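Local coordinates for SPbeta prophage-derived aminoglycoside N(3')-acetyltransferase-like protein YokD (PDB 2NYG) that binds coenzyme A and probably transfers an acetyl group from acetyl-CoA to an amine, as in the aminoglycoside N-acetyltransferases, which may contribute to antibiotic resistance, at residues N129-F135 with H149-L155. Numbering follows the deposited sequence.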
loop_
_atom_site.group_PDB
_atom_site.type_symbol
_atom_site.label_atom_id
_atom_site.label_comp_id
_atom_site.label_asym_id
_atom_site.label_seq_id
_atom_site.Cartn_x
_atom_site.Cartn_y
_atom_site.Cartn_z
ATOM N N ASN A 129 -11.460 12.708 6.242
ATOM C CA ASN A 129 -10.485 13.222 7.186
ATOM C C ASN A 129 -10.423 12.733 8.645
ATOM O O ASN A 129 -9.931 13.448 9.514
ATOM C CB ASN A 129 -10.551 14.746 7.163
ATOM C CG ASN A 129 -9.274 15.376 7.645
ATOM O OD1 ASN A 129 -8.193 15.005 7.204
ATOM N ND2 ASN A 129 -9.385 16.334 8.557
ATOM N N HIS A 130 -10.881 11.524 8.933
ATOM C CA HIS A 130 -10.811 11.041 10.310
ATOM C C HIS A 130 -9.490 10.300 10.506
ATOM O O HIS A 130 -9.043 9.567 9.622
ATOM C CB HIS A 130 -12.001 10.138 10.613
ATOM C CG HIS A 130 -12.283 9.996 12.075
ATOM N ND1 HIS A 130 -11.577 9.134 12.888
ATOM C CD2 HIS A 130 -13.143 10.660 12.883
ATOM C CE1 HIS A 130 -11.992 9.277 14.134
ATOM N NE2 HIS A 130 -12.939 10.197 14.159
ATOM N N PRO A 131 -8.841 10.483 11.661
ATOM C CA PRO A 131 -7.559 9.849 11.990
ATOM C C PRO A 131 -7.589 8.355 12.317
ATOM O O PRO A 131 -6.552 7.669 12.246
ATOM C CB PRO A 131 -7.063 10.698 13.154
ATOM C CG PRO A 131 -8.328 11.051 13.849
ATOM C CD PRO A 131 -9.212 11.464 12.693
ATOM N N ASN A 132 -8.770 7.846 12.665
ATOM C CA ASN A 132 -8.887 6.435 12.981
ATOM C C ASN A 132 -9.859 5.681 12.100
ATOM O O ASN A 132 -9.562 4.589 11.644
ATOM C CB ASN A 132 -9.313 6.235 14.435
ATOM C CG ASN A 132 -8.270 6.685 15.426
ATOM O OD1 ASN A 132 -7.081 6.795 15.119
ATOM N ND2 ASN A 132 -8.715 6.924 16.651
ATOM N N TYR A 133 -11.025 6.265 11.860
ATOM C CA TYR A 133 -12.054 5.597 11.080
ATOM C C TYR A 133 -12.369 6.250 9.741
ATOM O O TYR A 133 -13.522 6.571 9.438
ATOM C CB TYR A 133 -13.314 5.521 11.927
ATOM C CG TYR A 133 -13.058 4.977 13.319
ATOM C CD1 TYR A 133 -12.548 3.680 13.505
ATOM C CD2 TYR A 133 -13.352 5.740 14.456
ATOM C CE1 TYR A 133 -12.347 3.162 14.791
ATOM C CE2 TYR A 133 -13.154 5.227 15.738
ATOM C CZ TYR A 133 -12.651 3.938 15.897
ATOM O OH TYR A 133 -12.443 3.435 17.154
ATOM N N SER A 134 -11.338 6.451 8.934
ATOM C CA SER A 134 -11.527 7.059 7.630
ATOM C C SER A 134 -12.057 6.031 6.653
ATOM O O SER A 134 -11.975 4.827 6.885
ATOM C CB SER A 134 -10.203 7.622 7.098
ATOM O OG SER A 134 -9.140 6.705 7.304
ATOM N N PHE A 135 -12.630 6.534 5.567
ATOM C CA PHE A 135 -13.142 5.709 4.493
ATOM C C PHE A 135 -12.516 6.254 3.220
ATOM O O PHE A 135 -11.957 7.349 3.202
ATOM C CB PHE A 135 -14.663 5.815 4.405
ATOM C CG PHE A 135 -15.381 5.089 5.493
ATOM C CD1 PHE A 135 -15.816 3.781 5.306
ATOM C CD2 PHE A 135 -15.640 5.716 6.707
ATOM C CE1 PHE A 135 -16.508 3.108 6.315
ATOM C CE2 PHE A 135 -16.324 5.060 7.720
ATOM C CZ PHE A 135 -16.763 3.752 7.525
ATOM N N HIS A 149 -17.028 14.189 7.563
ATOM C CA HIS A 149 -16.291 13.476 8.632
ATOM C C HIS A 149 -15.704 14.201 9.898
ATOM O O HIS A 149 -14.532 14.541 9.935
ATOM C CB HIS A 149 -15.173 12.623 8.015
ATOM C CG HIS A 149 -15.086 11.236 8.571
ATOM N ND1 HIS A 149 -15.526 10.893 9.833
ATOM C CD2 HIS A 149 -14.605 10.099 8.021
ATOM C CE1 HIS A 149 -15.330 9.602 10.033
ATOM N NE2 HIS A 149 -14.772 9.097 8.946
ATOM N N PRO A 150 -16.532 14.385 10.944
ATOM C CA PRO A 150 -16.150 15.032 12.200
ATOM C C PRO A 150 -15.296 14.090 13.067
ATOM O O PRO A 150 -15.396 12.870 12.968
ATOM C CB PRO A 150 -17.480 15.347 12.826
ATOM C CG PRO A 150 -18.285 14.167 12.440
ATOM C CD PRO A 150 -17.903 13.856 11.014
ATOM N N LEU A 151 -14.452 14.640 13.928
ATOM C CA LEU A 151 -13.623 13.783 14.767
ATOM C C LEU A 151 -14.446 12.985 15.780
ATOM O O LEU A 151 -14.281 11.779 15.923
ATOM C CB LEU A 151 -12.595 14.625 15.505
ATOM C CG LEU A 151 -11.531 13.818 16.227
ATOM C CD1 LEU A 151 -10.739 12.992 15.223
ATOM C CD2 LEU A 151 -10.619 14.761 16.979
ATOM N N GLU A 152 -15.318 13.688 16.490
ATOM C CA GLU A 152 -16.183 13.108 17.509
ATOM C C GLU A 152 -17.176 12.100 16.940
ATOM O O GLU A 152 -17.969 12.421 16.050
ATOM C CB GLU A 152 -16.943 14.223 18.234
ATOM C CG GLU A 152 -17.638 13.788 19.505
ATOM C CD GLU A 152 -18.319 14.943 20.227
ATOM O OE1 GLU A 152 -19.391 15.392 19.758
ATOM O OE2 GLU A 152 -17.778 15.405 21.260
ATOM N N PHE A 153 -17.127 10.885 17.484
ATOM C CA PHE A 153 -17.991 9.795 17.066
ATOM C C PHE A 153 -17.544 9.365 15.685
ATOM O O PHE A 153 -16.883 8.347 15.537
ATOM C CB PHE A 153 -19.447 10.263 17.100
ATOM C CG PHE A 153 -19.906 10.657 18.482
ATOM C CD1 PHE A 153 -20.556 11.869 18.705
ATOM C CD2 PHE A 153 -19.638 9.825 19.574
ATOM C CE1 PHE A 153 -20.927 12.249 20.006
ATOM C CE2 PHE A 153 -20.000 10.190 20.867
ATOM C CZ PHE A 153 -20.643 11.401 21.085
ATOM N N GLY A 154 -17.876 10.153 14.675
ATOM C CA GLY A 154 -17.451 9.838 13.318
ATOM C C GLY A 154 -17.351 8.370 12.926
ATOM O O GLY A 154 -16.298 7.869 12.556
ATOM N N LEU A 155 -18.481 7.689 13.016
ATOM C CA LEU A 155 -18.628 6.289 12.663
ATOM C C LEU A 155 -20.115 6.140 12.955
ATOM O O LEU A 155 -20.736 5.098 12.753
ATOM C CB LEU A 155 -17.755 5.401 13.554
ATOM C CG LEU A 155 -17.564 3.958 13.058
ATOM C CD1 LEU A 155 -17.509 3.924 11.526
ATOM C CD2 LEU A 155 -16.292 3.366 13.644
#
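H130 swings its ring away from its own backbone N (chi1 -160°) and into the bend of 149-155, while L151, with CG likewise trans to N (chi1 -170°), sends CD1 back over that imidazole. NE2 of H130 donates to L151 O at 2.7 Å; the oxygen lies close to the imidazole plane and takes the bond on a lone pair. ND1 accepts from two successive amides of its own loop, N132 N and Y133 N, so both ring nitrogens are engaged and the rotation of the ring is fixed. L151 CD1 also packs against P131 CD at 3.3 Å, on the same face of the H130 ring; G154 O lies over the opposite face, near the rim. The H149 ring takes H130 CB over its centre, a CH-pi contact, and gives NE2 to Y133 O at 2.9 Å, the donor standing well above the carbonyl plane. In this member of the antibiotic N-acetyltransferase family, 129-135 runs into the start of strand 135-139 of the mixed sheet, and 149-155 lies in the loop leading to helix 160-166, so the contact joins these two loops. L155 spreads its methyls: CD2 sits 3.7 Å from the centroid of the Y133 ring, over its face, and CD1 meets the edge of F135 at CZ, 4.1 Å away. L161 of helix 160-166 touches both F135 and L155.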